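Local coordinates for proline-tRNA synthetase class II aaRS (Ybak RNA binding domain plus tRNA synthetase) (Cryptosporidium parvum, PDB 5XIO), which probably catalyses the ATP-dependent attachment of L-proline to tRNA(Pro), this chain being the synthetase part of the longer protein, held here with halofuginone and an ATP analogue, at residues A65-F70 against I133-S138; V71-L76 against A102-I107; V291-I296 against V324-R329; N468-K473 against A488-L493. All coordinates share one frame; numbering follows the deposited sequence.

Contact 1: residues A65-F70 against I133-S138; sequences AYFPIF and INQWTS
Strand 131-140 of the class II catalytic core takes up the loop 65-70 through a backbone bond, A65 N to N134 O at 2.9 Å, and then through one glutamine side chain. Q135 carries CG between its own backbone N and carbonyl carbon (chi1 58°) and runs extended from there, which brings OE1 to the backbone of F67: the F67 N to Q135 OE1 bond is 2.9 Å long and nearly straight at 173°. The amide plane stands almost perpendicular to the F67 ring, with OE1 near the ring's edge, while E160 takes the NE2 end. The helix 40-58, the short strand 63-64 and this proline-bearing loop at the subunit interface are consistent with motif 1 of class II synthetases, and strand 131-140 with the first strand of motif 2. Water 1 spans the two segments, 3.0 Å from A65 O and also 3.0 Å from W136 N. On the apolar side, I133 CG2 touches both A65 CB and F67 CE1, each at 4.3 Å. Y66 crosses T137 at a slant, its CE1 3.8 Å from T137 CG2, while its hydroxyl is hydrogen-bonded to E155 of the second subunit.

Contact 2: residues V71-L76 against A102-I107; sequences VTQKKL and AEPIAI
V71 and A106 face each other as an antiparallel hydrogen-bonded pair, and the backbone does most of the polar work. V71 N gives to A106 O at 2.9 Å, in the carbonyl plane, and A106 N returns the bond to V71 O at 2.8 Å with an angle of 168°. One water carries the link past the end of this pairing: it accepts from Q73 N at 3.1 Å and donates to P104 O at 2.9 Å, so the first turn of the helix stays tied to the strand.

The apolar contacts gather around the A106 methyl. V71 CG1 lies 4.0 Å from A106 CB, and L76 brings CD2 to 3.8 Å from the same carbon; with CG turned opposite its backbone N (chi1 -176°), L76 reaches back from the helix to the sheet. Outside the two segments, W92 and V90 also touch A106. The amide of Q73 meets the proline ring at a slant, NE2 coming within 3.6 Å of P104 CG.

Capping comes from T72, whose OG1 accepts a weak bond from K75 N and marks the N-cap of helix 73-76. K75 itself forms a salt bridge with D31 of the second subunit. The pairing joins strand 70-72, outermost within this chain, to strand 99-107 of a small three-stranded antiparallel sheet; the chain then enters a capped helix, the side chain of L76 lying about 5 Å from the bound halofuginone.

Contact 3: residues V291-I296 against V324-R329; sequences VIIIPI and VKIDDR
I293 sits across from I326 on one face of a parallel strand pair, and its side chain can be followed atom by atom. CB lies 4.1 Å from I326 CG1. CG1, opposite the carbonyl carbon and beside the backbone N (chi1 -63°), swings toward the start of the other strand and comes 4.0 Å from V324 CG2. The tip, CD1, closes to 3.6 Å on that same V324 methyl and also meets I326 CG1, so the isoleucine wedges between two side chains two residues apart. V291 extends the apolar row, lying alongside V324 and pointing the same way, CG1 to CG2 3.8 Å. Helix 306-319 packs on this face, with L317 against both valines.

Behind these side chains the backbones are stitched alternately: K325 N gives to V291 O at 3.1 Å, I293 N to K325 O at 2.9 Å, and D327 N to I293 O at 3.1 Å in a more bent bond of 145°. The opposite face carries I292 and K325, side by side. Beyond the ladder, P295 CD rests 3.4 Å from D327 O. R329 turns the NE/NH2 side of its guanidinium to D327 in a salt bridge, NE to OD1 and NH2 to OD2, both from out of the carboxylate plane; OD1 accepts R329 N as well, closing an Asx turn, and W341 also binds OD2. Two adjacent parallel strands, 291-295 and 324-326, joined through helix 306-319 that packs on them, make a beta-alpha-beta crossover at one edge of the five-stranded mixed sheet of the anticodon-binding domain.

Contact 4: residues N468-K473 against A488-L493; sequences NDQIFK and AKKFTL
F491 lays one face of its ring under F472, whose CB stands over it in a CH-pi contact 3.8 Å from the ring centroid, displaced toward the rim. This is the zinc-bearing C-terminal domain of the synthetase: F491 belongs to strand 490-495, which runs between strands 425-430 and 462-467, and the loop that follows strand 462-467 folds back onto it. The F472 ring then turns its edge to the same face of F491, an edge-to-face pair with planes at 51° and centroids 5.8 Å apart. R409 adds a cation-pi contact to F472, and I427 and P429 pack on F491.

Polar contact is left to one amide. Q470 bends at chi2 (-74°) so that its end reads both backbone groups of F491, OE1 accepting from F491 N at 3.0 Å and NE2 giving to F491 O at 2.9 Å. A side chain thus pairs with the strand much as a neighbouring backbone would. Neither bond lies flat in the plane of its carbonyl; in each the donor is tilted well off it. P467 O takes a further bond from NE2, tying the amide to the end of strand 462-467 as well. Amide and phenyl planes are nearly coplanar, and the amide oxygen sits at the edge of the ring, Q470 OE1 being 3.6 Å from F491 CD1. On that ring's rim, F491 CD1 comes 3.3 Å from F472 O.

How the contacts relate
Contacts 1 and 2 lie in the catalytic part and touch directly: F70 CG packs 3.6 Å from I105 CD1. Helix 112-122 packs on side chains of both, and both reach the second subunit. Contact 1 is buried and adds a glutamine side chain to a single direct backbone bond, whereas the partly buried contact 2 rests on one antiparallel hydrogen-bonded pair; water bridges both. Contact 3, also buried, belongs to the anticodon-binding domain, its centre about 41 Å from that of contact 1; regular parallel strand pairing with aliphatic packing replaces the mixed chemistry. Contact 4 is a surface contact of the C-terminal domain, where a side-chain amide and two aromatic rings hold a loop. No other subunit touches contacts 3 or 4.

Contact 1: residues A65-F70 against I133-S138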
# COMPACT_ATOMS: atom_id res chain seq x y z
N ALA A 65 -9.42 1.79 4.77
CA ALA A 65 -9.18 3.16 5.25
C ALA A 65 -7.77 3.37 5.70
O ALA A 65 -6.98 2.46 5.71
CB ALA A 65 -10.14 3.48 6.38
N TYR A 66 -7.41 4.58 6.09
CA TYR A 66 -6.10 4.76 6.65
C TYR A 66 -6.13 5.69 7.83
O TYR A 66 -6.44 6.84 7.68
CB TYR A 66 -5.15 5.29 5.56
CG TYR A 66 -3.77 5.31 6.04
CD1 TYR A 66 -3.02 4.15 6.07
CD2 TYR A 66 -3.23 6.45 6.56
CE1 TYR A 66 -1.71 4.14 6.56
CE2 TYR A 66 -1.97 6.46 7.07
CZ TYR A 66 -1.19 5.28 7.07
OH TYR A 66 0.10 5.28 7.57
N PHE A 67 -5.74 5.18 9.00
CA PHE A 67 -5.68 5.95 10.26
C PHE A 67 -4.24 6.38 10.53
O PHE A 67 -3.34 5.83 9.96
CB PHE A 67 -6.16 5.07 11.41
CG PHE A 67 -7.68 4.89 11.46
CD1 PHE A 67 -8.33 4.07 10.57
CD2 PHE A 67 -8.44 5.52 12.47
CE1 PHE A 67 -9.70 3.89 10.64
CE2 PHE A 67 -9.80 5.33 12.54
CZ PHE A 67 -10.45 4.51 11.61
N PRO A 68 -4.01 7.35 11.43
CA PRO A 68 -2.64 7.90 11.56
C PRO A 68 -1.56 7.00 12.15
O PRO A 68 -1.86 6.03 12.82
CB PRO A 68 -2.83 9.11 12.47
CG PRO A 68 -4.25 9.51 12.23
CD PRO A 68 -4.98 8.20 12.14
N ILE A 69 -0.29 7.30 11.90
CA ILE A 69 0.72 6.45 12.47
C ILE A 69 1.00 6.74 13.95
O ILE A 69 1.60 5.91 14.65
CB ILE A 69 2.01 6.54 11.61
CG1 ILE A 69 3.10 5.64 12.09
CG2 ILE A 69 2.61 7.95 11.56
CD1 ILE A 69 4.31 5.73 11.16
N PHE A 70 0.63 7.93 14.42
CA PHE A 70 0.88 8.35 15.79
C PHE A 70 -0.30 8.15 16.71
O PHE A 70 -1.47 8.18 16.28
CB PHE A 70 1.31 9.82 15.83
CG PHE A 70 2.65 10.09 15.15
CD1 PHE A 70 3.78 9.31 15.43
CD2 PHE A 70 2.77 11.10 14.20
CE1 PHE A 70 4.98 9.52 14.76
CE2 PHE A 70 3.97 11.31 13.54
CZ PHE A 70 5.08 10.53 13.84
N ILE A 133 -14.01 -2.40 8.93
CA ILE A 133 -12.86 -1.64 8.44
C ILE A 133 -11.58 -2.50 8.28
O ILE A 133 -11.38 -3.46 9.01
CB ILE A 133 -12.62 -0.48 9.39
CG1 ILE A 133 -13.86 0.44 9.35
CG2 ILE A 133 -11.32 0.25 9.04
CD1 ILE A 133 -13.80 1.48 8.26
N ASN A 134 -10.73 -2.17 7.32
CA ASN A 134 -9.39 -2.79 7.17
C ASN A 134 -8.39 -1.69 6.76
O ASN A 134 -8.73 -0.76 6.04
CB ASN A 134 -9.41 -3.92 6.14
CG ASN A 134 -7.96 -4.48 5.75
OD1 ASN A 134 -7.40 -5.34 6.45
ND2 ASN A 134 -7.45 -4.08 4.60
N GLN A 135 -7.16 -1.76 7.26
CA GLN A 135 -6.12 -0.99 6.68
C GLN A 135 -4.81 -1.79 6.46
O GLN A 135 -4.46 -2.70 7.21
CB GLN A 135 -5.86 0.24 7.53
CG GLN A 135 -5.51 0.00 8.97
CD GLN A 135 -5.01 1.26 9.74
OE1 GLN A 135 -5.09 2.38 9.28
NE2 GLN A 135 -4.49 1.03 10.95
N TRP A 136 -4.13 -1.45 5.37
CA TRP A 136 -2.77 -1.95 5.01
C TRP A 136 -1.78 -0.88 5.51
O TRP A 136 -1.87 0.30 5.16
CB TRP A 136 -2.70 -2.12 3.47
CG TRP A 136 -3.61 -3.22 2.90
CD1 TRP A 136 -4.86 -3.08 2.31
CD2 TRP A 136 -3.32 -4.63 2.88
NE1 TRP A 136 -5.37 -4.31 1.99
CE2 TRP A 136 -4.43 -5.27 2.30
CE3 TRP A 136 -2.22 -5.40 3.28
CZ2 TRP A 136 -4.47 -6.67 2.11
CZ3 TRP A 136 -2.28 -6.78 3.13
CH2 TRP A 136 -3.40 -7.40 2.54
N THR A 137 -0.87 -1.26 6.40
CA THR A 137 0.02 -0.27 7.07
C THR A 137 1.36 -0.97 7.47
O THR A 137 1.54 -2.17 7.33
CB THR A 137 -0.62 0.32 8.37
OG1 THR A 137 -0.70 -0.67 9.40
CG2 THR A 137 -2.11 0.74 8.21
N SER A 138 2.27 -0.18 8.01
CA SER A 138 3.38 -0.71 8.67
C SER A 138 3.19 -0.49 10.12
O SER A 138 2.42 0.34 10.54
CB SER A 138 4.69 -0.11 8.16
OG SER A 138 4.98 1.14 8.70
O HOH W 1 -5.51 0.65 3.81
O HOH W 2 -2.93 3.52 12.60

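Contact 2: residues V71-L76 against A102-I107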
# COMPACT_ATOMS: atom_id res chain seq x y z
N VAL A 71 0.02 7.90 17.98
CA VAL A 71 -0.98 7.96 19.05
C VAL A 71 -0.40 8.62 20.33
O VAL A 71 0.82 8.46 20.62
CB VAL A 71 -1.58 6.57 19.32
CG1 VAL A 71 -0.55 5.59 19.83
CG2 VAL A 71 -2.73 6.66 20.33
N THR A 72 -1.25 9.37 21.07
CA THR A 72 -0.80 10.09 22.29
C THR A 72 -0.63 9.08 23.40
O THR A 72 -1.24 8.01 23.36
CB THR A 72 -1.85 11.15 22.77
OG1 THR A 72 -3.10 10.52 23.10
CG2 THR A 72 -2.12 12.19 21.70
N GLN A 73 0.15 9.40 24.43
CA GLN A 73 0.23 8.45 25.56
C GLN A 73 -1.05 8.32 26.33
O GLN A 73 -1.40 7.20 26.74
CB GLN A 73 1.40 8.70 26.49
CG GLN A 73 1.36 9.92 27.36
CD GLN A 73 2.60 9.95 28.26
OE1 GLN A 73 2.83 9.01 29.03
NE2 GLN A 73 3.41 10.99 28.15
N LYS A 74 -1.80 9.41 26.48
CA LYS A 74 -3.07 9.35 27.21
C LYS A 74 -3.86 8.18 26.60
O LYS A 74 -4.23 7.23 27.29
CB LYS A 74 -3.82 10.71 27.15
CG LYS A 74 -5.17 10.76 27.87
N LYS A 75 -4.02 8.22 25.28
CA LYS A 75 -4.85 7.26 24.59
C LYS A 75 -4.27 5.87 24.51
O LYS A 75 -5.02 4.89 24.50
CB LYS A 75 -5.15 7.75 23.18
CG LYS A 75 -6.26 8.77 23.13
CD LYS A 75 -6.81 8.89 21.73
CE LYS A 75 -8.15 9.60 21.72
NZ LYS A 75 -8.25 10.43 20.49
N LEU A 76 -2.94 5.77 24.47
CA LEU A 76 -2.30 4.46 24.38
C LEU A 76 -2.39 3.77 25.73
O LEU A 76 -2.58 2.56 25.80
CB LEU A 76 -0.84 4.57 23.89
CG LEU A 76 -0.06 3.27 23.66
CD1 LEU A 76 -0.73 2.43 22.59
CD2 LEU A 76 1.40 3.52 23.27
N ALA A 102 6.48 18.75 23.85
CA ALA A 102 5.91 19.05 25.18
C ALA A 102 5.40 17.76 25.81
O ALA A 102 5.48 17.58 27.03
CB ALA A 102 4.79 20.09 25.09
N GLU A 103 4.88 16.88 24.94
CA GLU A 103 4.57 15.50 25.31
C GLU A 103 4.91 14.48 24.21
O GLU A 103 4.64 14.72 23.03
CB GLU A 103 3.11 15.36 25.72
CG GLU A 103 2.12 15.94 24.74
CD GLU A 103 0.84 16.35 25.43
OE1 GLU A 103 0.95 16.96 26.53
OE2 GLU A 103 -0.27 16.07 24.89
N PRO A 104 5.47 13.32 24.61
CA PRO A 104 5.87 12.32 23.64
C PRO A 104 4.68 11.67 22.92
O PRO A 104 3.54 11.64 23.45
CB PRO A 104 6.67 11.32 24.48
CG PRO A 104 6.14 11.46 25.85
CD PRO A 104 5.73 12.89 26.00
N ILE A 105 4.95 11.21 21.69
CA ILE A 105 3.97 10.47 20.93
C ILE A 105 4.52 9.14 20.44
O ILE A 105 5.70 9.03 20.10
CB ILE A 105 3.37 11.27 19.72
CG1 ILE A 105 4.40 11.43 18.62
CG2 ILE A 105 2.85 12.64 20.17
CD1 ILE A 105 3.98 12.44 17.58
N ALA A 106 3.62 8.16 20.39
CA ALA A 106 4.00 6.79 20.08
C ALA A 106 3.74 6.45 18.66
O ALA A 106 2.64 6.77 18.12
CB ALA A 106 3.24 5.83 20.94
N ILE A 107 4.71 5.76 18.07
CA ILE A 107 4.50 5.05 16.86
C ILE A 107 3.64 3.83 17.11
O ILE A 107 3.85 3.00 18.05
CB ILE A 107 5.77 4.55 16.20
CG1 ILE A 107 6.56 5.69 15.68
CG2 ILE A 107 5.45 3.72 14.96
CD1 ILE A 107 8.03 5.27 15.49
O HOH W 3 0.73 12.37 23.83

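Contact 3: residues V291-I296 against V324-R329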
# COMPACT_ATOMS: atom_id res chain seq x y z
N VAL A 291 8.73 -18.98 -15.99
CA VAL A 291 9.48 -19.61 -17.10
C VAL A 291 10.55 -18.65 -17.56
O VAL A 291 10.24 -17.45 -17.84
CB VAL A 291 8.59 -19.90 -18.31
CG1 VAL A 291 9.43 -20.52 -19.42
CG2 VAL A 291 7.43 -20.81 -17.92
N ILE A 292 11.78 -19.16 -17.57
CA ILE A 292 12.91 -18.50 -18.17
C ILE A 292 13.44 -19.31 -19.41
O ILE A 292 13.66 -20.52 -19.35
CB ILE A 292 14.05 -18.32 -17.17
CG1 ILE A 292 15.07 -17.31 -17.72
CG2 ILE A 292 14.73 -19.64 -16.83
CD1 ILE A 292 14.57 -15.86 -17.80
N ILE A 293 13.60 -18.62 -20.53
CA ILE A 293 14.02 -19.25 -21.77
C ILE A 293 15.49 -18.97 -21.98
O ILE A 293 15.91 -17.81 -22.05
CB ILE A 293 13.22 -18.69 -22.95
CG1 ILE A 293 11.74 -19.01 -22.77
CG2 ILE A 293 13.78 -19.24 -24.27
CD1 ILE A 293 10.82 -18.10 -23.56
N ILE A 294 16.28 -20.03 -22.06
CA ILE A 294 17.71 -19.88 -22.25
C ILE A 294 18.15 -20.51 -23.57
O ILE A 294 18.20 -21.74 -23.68
CB ILE A 294 18.51 -20.54 -21.13
CG1 ILE A 294 18.09 -19.93 -19.79
CG2 ILE A 294 19.99 -20.37 -21.36
CD1 ILE A 294 18.69 -20.65 -18.61
N PRO A 295 18.49 -19.67 -24.56
CA PRO A 295 19.11 -20.15 -25.81
C PRO A 295 20.59 -20.50 -25.61
O PRO A 295 21.29 -19.75 -24.92
CB PRO A 295 18.99 -18.94 -26.74
CG PRO A 295 18.99 -17.74 -25.81
CD PRO A 295 18.47 -18.19 -24.48
N ILE A 296 21.07 -21.60 -26.21
CA ILE A 296 22.52 -21.96 -26.19
C ILE A 296 23.38 -20.99 -27.05
O ILE A 296 24.54 -21.26 -27.40
CB ILE A 296 22.79 -23.40 -26.70
CG1 ILE A 296 21.75 -24.41 -26.16
CG2 ILE A 296 24.23 -23.84 -26.36
CD1 ILE A 296 21.68 -24.59 -24.66
N VAL A 324 7.16 -14.82 -18.18
CA VAL A 324 8.25 -15.47 -18.87
C VAL A 324 9.23 -14.42 -19.33
O VAL A 324 8.84 -13.38 -19.75
CB VAL A 324 7.72 -16.26 -20.09
CG1 VAL A 324 6.96 -15.35 -21.04
CG2 VAL A 324 8.85 -17.01 -20.81
N LYS A 325 10.52 -14.71 -19.22
CA LYS A 325 11.59 -13.81 -19.65
C LYS A 325 12.58 -14.64 -20.48
O LYS A 325 12.69 -15.84 -20.31
CB LYS A 325 12.32 -13.20 -18.44
CG LYS A 325 11.93 -11.77 -18.08
CD LYS A 325 12.98 -11.06 -17.21
CE LYS A 325 14.41 -11.23 -17.76
NZ LYS A 325 15.40 -10.25 -17.24
N ILE A 326 13.33 -13.97 -21.34
CA ILE A 326 14.46 -14.59 -22.02
C ILE A 326 15.76 -14.07 -21.44
O ILE A 326 15.96 -12.87 -21.38
CB ILE A 326 14.47 -14.26 -23.53
CG1 ILE A 326 13.17 -14.76 -24.19
CG2 ILE A 326 15.74 -14.86 -24.20
CD1 ILE A 326 12.88 -14.14 -25.54
N ASP A 327 16.64 -14.97 -21.05
CA ASP A 327 18.01 -14.59 -20.77
C ASP A 327 18.89 -14.96 -21.96
O ASP A 327 19.41 -16.07 -22.06
CB ASP A 327 18.51 -15.32 -19.52
CG ASP A 327 19.84 -14.82 -19.10
OD1 ASP A 327 20.37 -13.97 -19.83
OD2 ASP A 327 20.35 -15.23 -18.04
N ASP A 328 19.08 -14.00 -22.87
CA ASP A 328 20.03 -14.16 -24.00
C ASP A 328 21.35 -13.33 -23.84
O ASP A 328 21.83 -12.75 -24.79
CB ASP A 328 19.32 -13.84 -25.33
CG ASP A 328 18.75 -12.42 -25.38
OD1 ASP A 328 19.10 -11.59 -24.51
OD2 ASP A 328 17.93 -12.14 -26.29
N ARG A 329 21.93 -13.30 -22.64
CA ARG A 329 23.18 -12.58 -22.43
C ARG A 329 24.40 -13.39 -22.93
O ARG A 329 24.52 -14.59 -22.67
CB ARG A 329 23.31 -12.13 -20.95
CG ARG A 329 22.16 -11.15 -20.55
CD ARG A 329 22.08 -10.80 -19.06
NE ARG A 329 21.62 -11.93 -18.26
CZ ARG A 329 21.70 -12.03 -16.93
NH1 ARG A 329 22.23 -11.06 -16.18
NH2 ARG A 329 21.25 -13.13 -16.33

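Contact 4: residues N468-K473 against A488-L493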
# COMPACT_ATOMS: atom_id res chain seq x y z
N ASN A 468 -9.40 -27.33 15.68
CA ASN A 468 -10.84 -27.38 15.31
C ASN A 468 -11.25 -28.79 14.93
O ASN A 468 -12.36 -29.21 15.25
CB ASN A 468 -11.14 -26.49 14.08
CG ASN A 468 -11.17 -25.00 14.37
OD1 ASN A 468 -11.01 -24.51 15.51
ND2 ASN A 468 -11.42 -24.25 13.30
N ASP A 469 -10.35 -29.47 14.19
CA ASP A 469 -10.46 -30.87 13.72
C ASP A 469 -9.76 -31.93 14.65
O ASP A 469 -8.54 -32.14 14.62
CB ASP A 469 -9.92 -30.96 12.28
CG ASP A 469 -10.01 -32.38 11.71
OD1 ASP A 469 -10.98 -33.11 12.02
OD2 ASP A 469 -9.09 -32.76 10.94
N GLN A 470 -10.61 -32.62 15.41
CA GLN A 470 -10.22 -33.58 16.47
C GLN A 470 -10.27 -35.00 15.96
O GLN A 470 -11.33 -35.65 16.06
CB GLN A 470 -11.22 -33.50 17.65
CG GLN A 470 -11.07 -32.28 18.53
CD GLN A 470 -9.85 -32.33 19.45
OE1 GLN A 470 -9.53 -33.37 20.11
NE2 GLN A 470 -9.15 -31.21 19.51
N ILE A 471 -9.12 -35.49 15.49
CA ILE A 471 -9.03 -36.75 14.76
C ILE A 471 -8.92 -37.96 15.74
O ILE A 471 -8.70 -39.09 15.33
CB ILE A 471 -7.89 -36.64 13.70
CG1 ILE A 471 -8.23 -37.39 12.39
CG2 ILE A 471 -6.53 -37.04 14.27
CD1 ILE A 471 -7.68 -36.75 11.11
N PHE A 472 -9.13 -37.69 17.03
CA PHE A 472 -8.83 -38.60 18.12
C PHE A 472 -9.83 -38.34 19.26
O PHE A 472 -10.16 -37.19 19.57
CB PHE A 472 -7.42 -38.33 18.66
CG PHE A 472 -6.29 -38.85 17.82
CD1 PHE A 472 -6.30 -40.13 17.28
CD2 PHE A 472 -5.11 -38.08 17.67
CE1 PHE A 472 -5.19 -40.61 16.56
CE2 PHE A 472 -4.00 -38.57 16.95
CZ PHE A 472 -4.05 -39.83 16.39
N LYS A 473 -10.29 -39.42 19.90
CA LYS A 473 -11.52 -39.39 20.73
C LYS A 473 -11.26 -39.40 22.24
O LYS A 473 -10.34 -40.05 22.71
CB LYS A 473 -12.42 -40.59 20.39
CG LYS A 473 -12.47 -40.98 18.91
CD LYS A 473 -13.02 -39.87 18.03
CE LYS A 473 -14.54 -39.86 18.02
NZ LYS A 473 -15.05 -38.82 17.08
N ALA A 488 -9.28 -34.92 30.84
CA ALA A 488 -9.08 -34.16 29.58
C ALA A 488 -10.33 -33.58 28.96
O ALA A 488 -11.33 -34.28 28.84
CB ALA A 488 -8.44 -35.05 28.53
N LYS A 489 -10.25 -32.35 28.47
CA LYS A 489 -11.36 -31.77 27.72
C LYS A 489 -11.29 -32.16 26.22
O LYS A 489 -12.31 -32.40 25.58
CB LYS A 489 -11.43 -30.25 27.91
CG LYS A 489 -11.70 -29.75 29.34
CD LYS A 489 -13.17 -29.78 29.80
N LYS A 490 -10.08 -32.25 25.68
CA LYS A 490 -9.91 -32.44 24.24
C LYS A 490 -8.47 -32.72 23.98
O LYS A 490 -7.66 -32.68 24.90
CB LYS A 490 -10.28 -31.14 23.48
CG LYS A 490 -11.71 -31.06 22.92
CD LYS A 490 -12.14 -29.62 22.59
CE LYS A 490 -12.52 -28.85 23.85
NZ LYS A 490 -12.48 -27.36 23.76
N PHE A 491 -8.14 -32.98 22.72
CA PHE A 491 -6.78 -33.06 22.30
C PHE A 491 -6.23 -31.71 21.91
O PHE A 491 -6.94 -30.87 21.42
CB PHE A 491 -6.61 -34.06 21.17
CG PHE A 491 -6.65 -35.48 21.64
CD1 PHE A 491 -7.83 -36.15 21.74
CD2 PHE A 491 -5.47 -36.13 21.99
CE1 PHE A 491 -7.88 -37.45 22.19
CE2 PHE A 491 -5.48 -37.46 22.42
CZ PHE A 491 -6.70 -38.12 22.54
N THR A 492 -4.92 -31.52 22.14
CA THR A 492 -4.26 -30.24 21.98
C THR A 492 -2.87 -30.42 21.46
O THR A 492 -2.21 -31.40 21.76
CB THR A 492 -4.26 -29.50 23.31
OG1 THR A 492 -5.62 -29.24 23.63
CG2 THR A 492 -3.52 -28.19 23.25
N LEU A 493 -2.45 -29.46 20.65
CA LEU A 493 -1.16 -29.52 19.97
C LEU A 493 -0.19 -28.68 20.74
O LEU A 493 -0.52 -27.56 21.16
CB LEU A 493 -1.34 -28.98 18.59
CG LEU A 493 -0.43 -29.41 17.46
CD1 LEU A 493 -0.63 -30.87 17.05
CD2 LEU A 493 -0.73 -28.48 16.28